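Local coordinates for protein ribonucleoside-diphosphate reductase subunit beta (Clostridium botulinum, PDB 6ZJK) that binds a pair of iron ions and, as the R2 subunit of ribonucleotide reductase, probably supplies the radical that starts the reduction of ribonucleotides to deoxyribonucleotides, at residues A[193-198]-A[262-267]; A[112-117]-A[198-203]; A[119-124]-A[128-133]. All blocks are in the same frame, centred on the assembly; numbering follows the deposited sequence.

Contact 1: residues A[193-198]-A[262-267]; sequences FLRAIM and EELEEE
L194 meets L264, and R195 meets E267, where helix 190-220 of the ferritin-like R2 bundle runs beside the first turns of helix 262-287. The axes of the short segments stay 11.4 Å apart at an angle of 38°, so long side chains must span the gap. On the buried side the two leucines do this, L194 CD1 lying 3.8 Å from L264 CD2 as their branches cross at about a right angle. L264 reaches in because its CG stands anti to the backbone N (chi1 -179°), whereas L194 has CG beside its own N. Leucine suits both places, having a forked, uncharged end that fills a seam between helices. I259, F260 and L252 also press on L194, and F268, one turn beyond L264, touches both L194 and M198.

Toward the solvent, apolar packing gives way to charge. R195 bends at chi3 and turns its guanidinium toward the second helix, where NH1 forms a salt bridge with E267 OE1 at 3.2 Å. The carboxylate oxygen comes to the guanidinium's edge, and the two planes are only 14° apart, but a single N-O pair makes the link. L264 CD1 lies 4.3 Å from R195 NH1, so the leucine also borders the ion pair. Arginine and glutamate fit this partly exposed seam: each has a long aliphatic arm to cross it and a polar end that tolerates water.

A turn earlier than E267 on the same helix stands E263, exposed to solvent. The placing of its carboxylate is doubtful, because two bare carboxylates would not be expected so close; a shared proton or an imprecise position could each explain why E267 OE2 lies 2.9 Å from E263 OE2.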
# COMPACT_ATOMS: atom_id res chain seq x y z
N PHE A 193 14.28 -13.33 -9.02
CA PHE A 193 12.91 -12.96 -8.76
C PHE A 193 12.15 -14.10 -8.11
O PHE A 193 11.48 -13.88 -7.14
CB PHE A 193 12.26 -12.49 -10.06
CG PHE A 193 10.81 -12.15 -9.93
CD1 PHE A 193 10.41 -10.96 -9.40
CD2 PHE A 193 9.86 -13.01 -10.39
CE1 PHE A 193 9.08 -10.65 -9.29
CE2 PHE A 193 8.53 -12.71 -10.29
CZ PHE A 193 8.14 -11.53 -9.74
N LEU A 194 12.30 -15.31 -8.62
CA LEU A 194 11.62 -16.47 -8.07
C LEU A 194 12.15 -16.89 -6.70
O LEU A 194 11.41 -17.35 -5.88
CB LEU A 194 11.67 -17.64 -9.02
CG LEU A 194 10.95 -17.49 -10.35
CD1 LEU A 194 11.24 -18.66 -11.25
CD2 LEU A 194 9.46 -17.32 -10.17
N ARG A 195 13.43 -16.71 -6.47
CA ARG A 195 14.01 -17.02 -5.17
C ARG A 195 13.46 -16.02 -4.15
O ARG A 195 13.14 -16.37 -3.05
CB ARG A 195 15.53 -17.03 -5.23
CG ARG A 195 16.13 -18.17 -6.02
CD ARG A 195 17.62 -18.33 -5.77
NE ARG A 195 18.41 -17.69 -6.80
CZ ARG A 195 18.87 -18.31 -7.88
NH1 ARG A 195 18.62 -19.58 -8.08
NH2 ARG A 195 19.57 -17.65 -8.78
N ALA A 196 13.23 -14.80 -4.56
CA ALA A 196 12.67 -13.83 -3.66
C ALA A 196 11.22 -14.13 -3.33
O ALA A 196 10.77 -13.83 -2.27
CB ALA A 196 12.79 -12.46 -4.21
N ILE A 197 10.51 -14.75 -4.25
CA ILE A 197 9.14 -15.06 -4.02
C ILE A 197 9.07 -16.16 -3.00
O ILE A 197 8.29 -16.14 -2.14
CB ILE A 197 8.42 -15.50 -5.31
CG1 ILE A 197 8.39 -14.38 -6.33
CG2 ILE A 197 7.04 -16.00 -5.00
CD1 ILE A 197 7.46 -13.28 -6.05
N MET A 198 9.95 -17.11 -3.11
CA MET A 198 9.99 -18.22 -2.19
C MET A 198 10.43 -17.73 -0.81
O MET A 198 9.94 -18.16 0.15
CB MET A 198 10.84 -19.35 -2.79
CG MET A 198 10.90 -20.66 -2.07
SD MET A 198 9.45 -21.55 -1.71
CE MET A 198 10.00 -22.61 -0.45
N GLU A 262 13.02 -29.29 -12.49
CA GLU A 262 13.30 -30.21 -11.39
C GLU A 262 14.27 -29.59 -10.40
O GLU A 262 14.22 -29.90 -9.21
CB GLU A 262 13.82 -31.55 -11.91
CG GLU A 262 13.43 -32.73 -11.02
CD GLU A 262 13.17 -34.01 -11.81
OE1 GLU A 262 12.04 -34.54 -11.74
OE2 GLU A 262 14.10 -34.47 -12.51
N GLU A 263 15.30 -29.02 -11.03
CA GLU A 263 16.41 -28.51 -10.23
C GLU A 263 15.99 -27.26 -9.46
O GLU A 263 16.23 -27.16 -8.26
CB GLU A 263 17.61 -28.20 -11.14
CG GLU A 263 19.00 -28.38 -10.50
CD GLU A 263 19.70 -27.06 -10.12
OE1 GLU A 263 20.33 -26.99 -9.04
OE2 GLU A 263 19.62 -26.09 -10.90
N LEU A 264 15.27 -26.33 -10.10
CA LEU A 264 14.88 -25.13 -9.35
C LEU A 264 13.88 -25.47 -8.24
O LEU A 264 13.93 -24.87 -7.16
CB LEU A 264 14.32 -24.06 -10.29
CG LEU A 264 13.94 -22.79 -9.51
CD1 LEU A 264 15.20 -21.95 -9.32
CD2 LEU A 264 12.89 -21.96 -10.22
N GLU A 265 12.98 -26.43 -8.45
CA GLU A 265 12.10 -26.82 -7.36
C GLU A 265 12.90 -27.42 -6.20
O GLU A 265 12.54 -27.21 -5.03
CB GLU A 265 11.05 -27.82 -7.85
CG GLU A 265 10.19 -27.28 -9.01
CD GLU A 265 8.92 -28.08 -9.23
OE1 GLU A 265 8.98 -29.34 -9.27
OE2 GLU A 265 7.85 -27.44 -9.38
N GLU A 266 14.00 -28.11 -6.48
CA GLU A 266 14.83 -28.60 -5.38
C GLU A 266 15.52 -27.45 -4.66
O GLU A 266 15.65 -27.46 -3.44
CB GLU A 266 15.86 -29.62 -5.88
CG GLU A 266 16.59 -30.39 -4.77
CD GLU A 266 15.62 -31.10 -3.83
OE1 GLU A 266 14.61 -31.66 -4.30
OE2 GLU A 266 15.88 -31.12 -2.61
N GLU A 267 15.91 -26.41 -5.40
CA GLU A 267 16.49 -25.25 -4.71
C GLU A 267 15.46 -24.58 -3.80
O GLU A 267 15.78 -24.16 -2.68
CB GLU A 267 17.03 -24.27 -5.75
CG GLU A 267 17.90 -24.88 -6.81
CD GLU A 267 18.51 -23.83 -7.72
OE1 GLU A 267 18.73 -22.69 -7.25
OE2 GLU A 267 18.73 -24.13 -8.91

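Contact 2: residues A[112-117]-A[198-203]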
# COMPACT_ATOMS: atom_id res chain seq x y z
N GLU A 112 9.15 -2.54 2.55
CA GLU A 112 10.03 -2.03 1.60
C GLU A 112 10.19 -2.90 0.39
O GLU A 112 10.41 -2.40 -0.65
CB GLU A 112 11.39 -1.90 2.21
CG GLU A 112 11.51 -0.79 3.21
CD GLU A 112 11.58 0.55 2.58
OE1 GLU A 112 11.18 1.48 3.24
OE2 GLU A 112 12.04 0.66 1.45
N ASN A 113 10.11 -4.21 0.54
CA ASN A 113 10.32 -5.09 -0.58
C ASN A 113 9.12 -5.41 -1.47
O ASN A 113 9.28 -5.58 -2.62
CB ASN A 113 10.89 -6.40 -0.12
CG ASN A 113 11.35 -7.26 -1.24
OD1 ASN A 113 12.19 -6.86 -2.01
ND2 ASN A 113 10.84 -8.43 -1.32
N LEU A 114 7.95 -5.55 -0.89
CA LEU A 114 6.76 -5.83 -1.64
C LEU A 114 6.55 -4.95 -2.87
O LEU A 114 6.17 -5.44 -3.89
CB LEU A 114 5.55 -5.79 -0.74
CG LEU A 114 5.46 -6.97 0.18
CD1 LEU A 114 4.26 -6.94 1.07
CD2 LEU A 114 5.52 -8.24 -0.61
N PRO A 115 6.82 -3.66 -2.76
CA PRO A 115 6.61 -2.85 -3.95
C PRO A 115 7.60 -3.12 -5.03
O PRO A 115 7.41 -2.72 -6.13
CB PRO A 115 6.80 -1.46 -3.46
CG PRO A 115 6.50 -1.50 -2.05
CD PRO A 115 6.78 -2.86 -1.55
N ASN A 116 8.67 -3.80 -4.70
CA ASN A 116 9.66 -4.10 -5.68
C ASN A 116 9.29 -5.34 -6.44
O ASN A 116 9.70 -5.55 -7.55
CB ASN A 116 10.99 -4.29 -5.01
CG ASN A 116 11.73 -3.02 -4.86
OD1 ASN A 116 11.19 -2.02 -4.44
ND2 ASN A 116 12.99 -3.05 -5.23
N ILE A 117 8.51 -6.16 -5.81
CA ILE A 117 8.10 -7.32 -6.44
C ILE A 117 6.94 -6.91 -7.29
O ILE A 117 6.90 -7.20 -8.44
CB ILE A 117 7.69 -8.34 -5.41
CG1 ILE A 117 8.93 -9.07 -4.96
CG2 ILE A 117 6.69 -9.30 -5.97
CD1 ILE A 117 8.69 -9.94 -3.78
N MET A 198 9.95 -17.11 -3.11
CA MET A 198 9.99 -18.22 -2.19
C MET A 198 10.43 -17.73 -0.81
O MET A 198 9.94 -18.16 0.15
CB MET A 198 10.84 -19.35 -2.79
CG MET A 198 10.90 -20.66 -2.07
SD MET A 198 9.45 -21.55 -1.71
CE MET A 198 10.00 -22.61 -0.45
N ALA A 199 11.33 -16.77 -0.77
CA ALA A 199 11.77 -16.17 0.48
C ALA A 199 10.62 -15.57 1.25
O ALA A 199 10.46 -15.80 2.41
CB ALA A 199 12.79 -15.15 0.21
N ASN A 200 9.80 -14.80 0.57
CA ASN A 200 8.62 -14.25 1.15
C ASN A 200 7.75 -15.28 1.75
O ASN A 200 7.28 -15.11 2.81
CB ASN A 200 7.80 -13.65 0.05
CG ASN A 200 7.79 -12.19 0.06
OD1 ASN A 200 7.13 -11.60 0.86
ND2 ASN A 200 8.51 -11.59 -0.83
N TYR A 201 7.48 -16.35 1.02
CA TYR A 201 6.63 -17.44 1.47
C TYR A 201 7.17 -18.05 2.75
O TYR A 201 6.48 -18.26 3.67
CB TYR A 201 6.42 -18.47 0.34
CG TYR A 201 5.51 -19.62 0.63
CD1 TYR A 201 4.26 -19.41 1.04
CD2 TYR A 201 5.92 -20.92 0.47
CE1 TYR A 201 3.44 -20.44 1.34
CE2 TYR A 201 5.10 -21.96 0.75
CZ TYR A 201 3.86 -21.71 1.17
OH TYR A 201 3.02 -22.65 1.48
N ILE A 202 8.46 -18.27 2.80
CA ILE A 202 9.09 -18.80 3.99
C ILE A 202 8.94 -17.86 5.17
O ILE A 202 8.50 -18.25 6.18
CB ILE A 202 10.56 -19.10 3.73
CG1 ILE A 202 10.68 -20.32 2.86
CG2 ILE A 202 11.28 -19.31 5.03
CD1 ILE A 202 11.99 -20.44 2.17
N LEU A 203 9.23 -16.59 4.94
CA LEU A 203 9.14 -15.56 5.96
C LEU A 203 7.82 -15.53 6.65
O LEU A 203 7.76 -15.59 7.80
CB LEU A 203 9.49 -14.22 5.38
CG LEU A 203 9.36 -12.97 6.26
CD1 LEU A 203 10.18 -11.85 5.72
CD2 LEU A 203 7.97 -12.52 6.52
O HOH W 1 8.82 -9.13 0.07
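N200 projects from helix 190-220 toward three side chains of helix 90-118, and its amide is packed tightly by I117 and joined to N113 through a water. The closest approach is that of I117, whose CD1 comes within 3.4 Å of N200 ND2, the two side chains advancing from opposite directions. I117 gets there by an extended end, CD1 being anti to CA (chi2 170°). L114 is the second apolar neighbour, with CD2 4.0 Å from N200 OD1. Branched aliphatic residues suit this position, since they cover the amide while its polar atoms find partners on both helices: OD1 accepts from Q110 NE2 of helix 90-118, and ND2 gives a weak hydrogen bond to A196 O of its own helix.

These are two helices of the ferritin-like bundle that encloses the diiron site, and the side chain of L114 is about 7 Å from an iron ion. Helix 90-118 is kinked here. P115 has no N-H to give to the preceding turn, and N116 N bonds instead to N113 O at 2.8 Å. Helix 90-118 also borders the second subunit: R49 of that subunit makes a salt bridge with E112.

Between the asparagines the packing is less direct, and a water mediates. N113 ND2 and N200 ND2 are both donors, 4.0 Å apart, and cannot bond to each other; their amide planes differ by 22°. Water 1 accepts from each, at 2.5 Å from N113 ND2 and 2.6 Å from N200 ND2, values short enough to leave its exact position in some doubt. With the segment axes 12.3 Å apart, the water links the two amides, and Y181 of helix 168-186 packs on both asparagines.

Contact 3: residues A[119-124]-A[128-133]; sequences RYITAA and SLLNIQ
This is a local contact at the start of helix 124-151: A124 bonds to S128 within the first turn, and I121 of the preceding loop leans on L130. In the ferritin-like R2 fold this helix carries the iron ligands E137 and H140 further along. A123 is at the N-cap position, where its methyl side chain offers no acceptor to cap the helix, and A124 begins the helix: S128 N donates to A124 O at 2.9 Å with an N-H...O angle of 165°, a regular i to i+4 alpha-helical bond.

Before the turn, I121 points back at the helix and its CG1 rests 4.2 Å from L130 CD1, a light touch between two branched apolar side chains that suit a buried junction. S118, at the end of helix 90-118, also packs on L130.

S128 serves the dimer as well. Its hydroxyl is hydrogen-bonded to E138 OE1 of the second subunit, while N131, one turn on, reaches OE2 of the same glutamate. With chi1 at -66°, S128 OG lies beside its own backbone N and passes 3.2 Å from A124 O.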
# COMPACT_ATOMS: atom_id res chain seq x y z
N ARG A 119 6.09 -4.30 -8.83
CA ARG A 119 6.32 -3.57 -10.01
C ARG A 119 6.77 -4.36 -11.23
O ARG A 119 6.96 -3.80 -12.26
CB ARG A 119 7.23 -2.39 -9.66
CG ARG A 119 8.70 -2.50 -9.90
CD ARG A 119 9.41 -1.18 -9.55
NE ARG A 119 10.75 -1.47 -9.04
CZ ARG A 119 11.84 -0.72 -9.19
NH1 ARG A 119 11.83 0.40 -9.87
NH2 ARG A 119 12.97 -1.13 -8.67
N TYR A 120 6.88 -5.65 -11.06
CA TYR A 120 7.24 -6.54 -12.14
C TYR A 120 6.06 -7.41 -12.46
O TYR A 120 6.06 -8.09 -13.39
CB TYR A 120 8.44 -7.38 -11.81
CG TYR A 120 9.70 -6.61 -11.79
CD1 TYR A 120 10.18 -6.05 -10.65
CD2 TYR A 120 10.41 -6.43 -12.91
CE1 TYR A 120 11.33 -5.34 -10.63
CE2 TYR A 120 11.56 -5.71 -12.89
CZ TYR A 120 11.99 -5.18 -11.73
OH TYR A 120 13.13 -4.48 -11.72
N ILE A 121 5.04 -7.37 -11.65
CA ILE A 121 3.86 -8.14 -11.86
C ILE A 121 2.91 -7.50 -12.90
O ILE A 121 2.47 -6.42 -12.72
CB ILE A 121 3.11 -8.30 -10.56
CG1 ILE A 121 3.91 -9.15 -9.58
CG2 ILE A 121 1.77 -8.92 -10.81
CD1 ILE A 121 4.00 -10.61 -9.88
N THR A 122 2.59 -8.21 -13.97
CA THR A 122 1.75 -7.68 -15.03
C THR A 122 0.29 -7.97 -15.00
O THR A 122 -0.35 -7.76 -15.94
CB THR A 122 2.28 -7.99 -16.41
OG1 THR A 122 2.45 -9.38 -16.55
CG2 THR A 122 3.56 -7.38 -16.61
N ALA A 123 -0.22 -8.45 -13.90
CA ALA A 123 -1.64 -8.66 -13.66
C ALA A 123 -2.10 -7.65 -12.62
O ALA A 123 -1.79 -7.82 -11.43
CB ALA A 123 -1.91 -10.08 -13.17
N ALA A 124 -2.87 -6.64 -13.04
CA ALA A 124 -3.24 -5.56 -12.12
C ALA A 124 -4.04 -6.08 -10.93
O ALA A 124 -3.92 -5.53 -9.82
CB ALA A 124 -4.06 -4.49 -12.85
N SER A 128 -2.97 -5.12 -7.14
CA SER A 128 -3.87 -4.58 -6.12
C SER A 128 -3.72 -5.34 -4.81
O SER A 128 -3.65 -4.74 -3.74
CB SER A 128 -5.31 -4.62 -6.60
OG SER A 128 -5.46 -3.74 -7.69
N LEU A 129 -3.68 -6.65 -4.85
CA LEU A 129 -3.60 -7.42 -3.63
C LEU A 129 -2.29 -7.23 -2.92
O LEU A 129 -2.25 -7.19 -1.76
CB LEU A 129 -3.93 -8.88 -3.85
CG LEU A 129 -5.26 -9.35 -4.43
CD1 LEU A 129 -5.25 -10.79 -4.86
CD2 LEU A 129 -6.45 -9.09 -3.58
N LEU A 130 -1.21 -7.15 -3.65
CA LEU A 130 0.07 -6.92 -2.99
C LEU A 130 0.14 -5.54 -2.34
O LEU A 130 0.80 -5.38 -1.30
CB LEU A 130 1.23 -7.09 -3.98
CG LEU A 130 1.49 -8.51 -4.52
CD1 LEU A 130 2.41 -8.43 -5.72
CD2 LEU A 130 2.12 -9.39 -3.46
N ASN A 131 -0.52 -4.54 -2.94
CA ASN A 131 -0.59 -3.21 -2.32
C ASN A 131 -1.40 -3.24 -1.03
O ASN A 131 -1.06 -2.57 -0.06
CB ASN A 131 -1.22 -2.20 -3.29
CG ASN A 131 -0.31 -1.79 -4.42
OD1 ASN A 131 0.90 -1.90 -4.33
ND2 ASN A 131 -0.91 -1.26 -5.48
N ILE A 132 -2.44 -4.03 -0.99
CA ILE A 132 -3.18 -4.15 0.22
C ILE A 132 -2.30 -4.85 1.27
O ILE A 132 -2.34 -4.54 2.40
CB ILE A 132 -4.44 -4.94 0.03
CG1 ILE A 132 -5.36 -4.29 -0.99
CG2 ILE A 132 -5.19 -5.09 1.30
CD1 ILE A 132 -6.61 -5.06 -1.30
N GLN A 133 -1.51 -5.81 0.82
CA GLN A 133 -0.64 -6.52 1.70
C GLN A 133 0.33 -5.54 2.30
O GLN A 133 0.50 -5.55 3.45
CB GLN A 133 0.11 -7.64 1.00
CG GLN A 133 0.95 -8.51 1.89
CD GLN A 133 1.69 -9.62 1.18
OE1 GLN A 133 1.48 -9.94 0.03
NE2 GLN A 133 2.59 -10.22 1.91

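How the contacts relate
Following the chain from its N terminus, the first segment to appear is 112-117, on helix 90-118, whose partner comes only much later. The chain then turns, and contact 3 closes a short loop as helix 124-151 begins; it is nested inside the long loop of contact 2. 193-198 opens contact 1, 198-203 completes contact 2 on the same helix, and 262-267 closes contact 1, so contacts 1 and 2 cross and share M198. They tie helix 190-220 to 262-287 and to 90-118, while contact 3 ties the loop 119-124 to helix 124-151. F193 packs on I117, Y120 and I121, linking all three, while L114 meets Q133 between contacts 2 and 3, which both touch the second subunit.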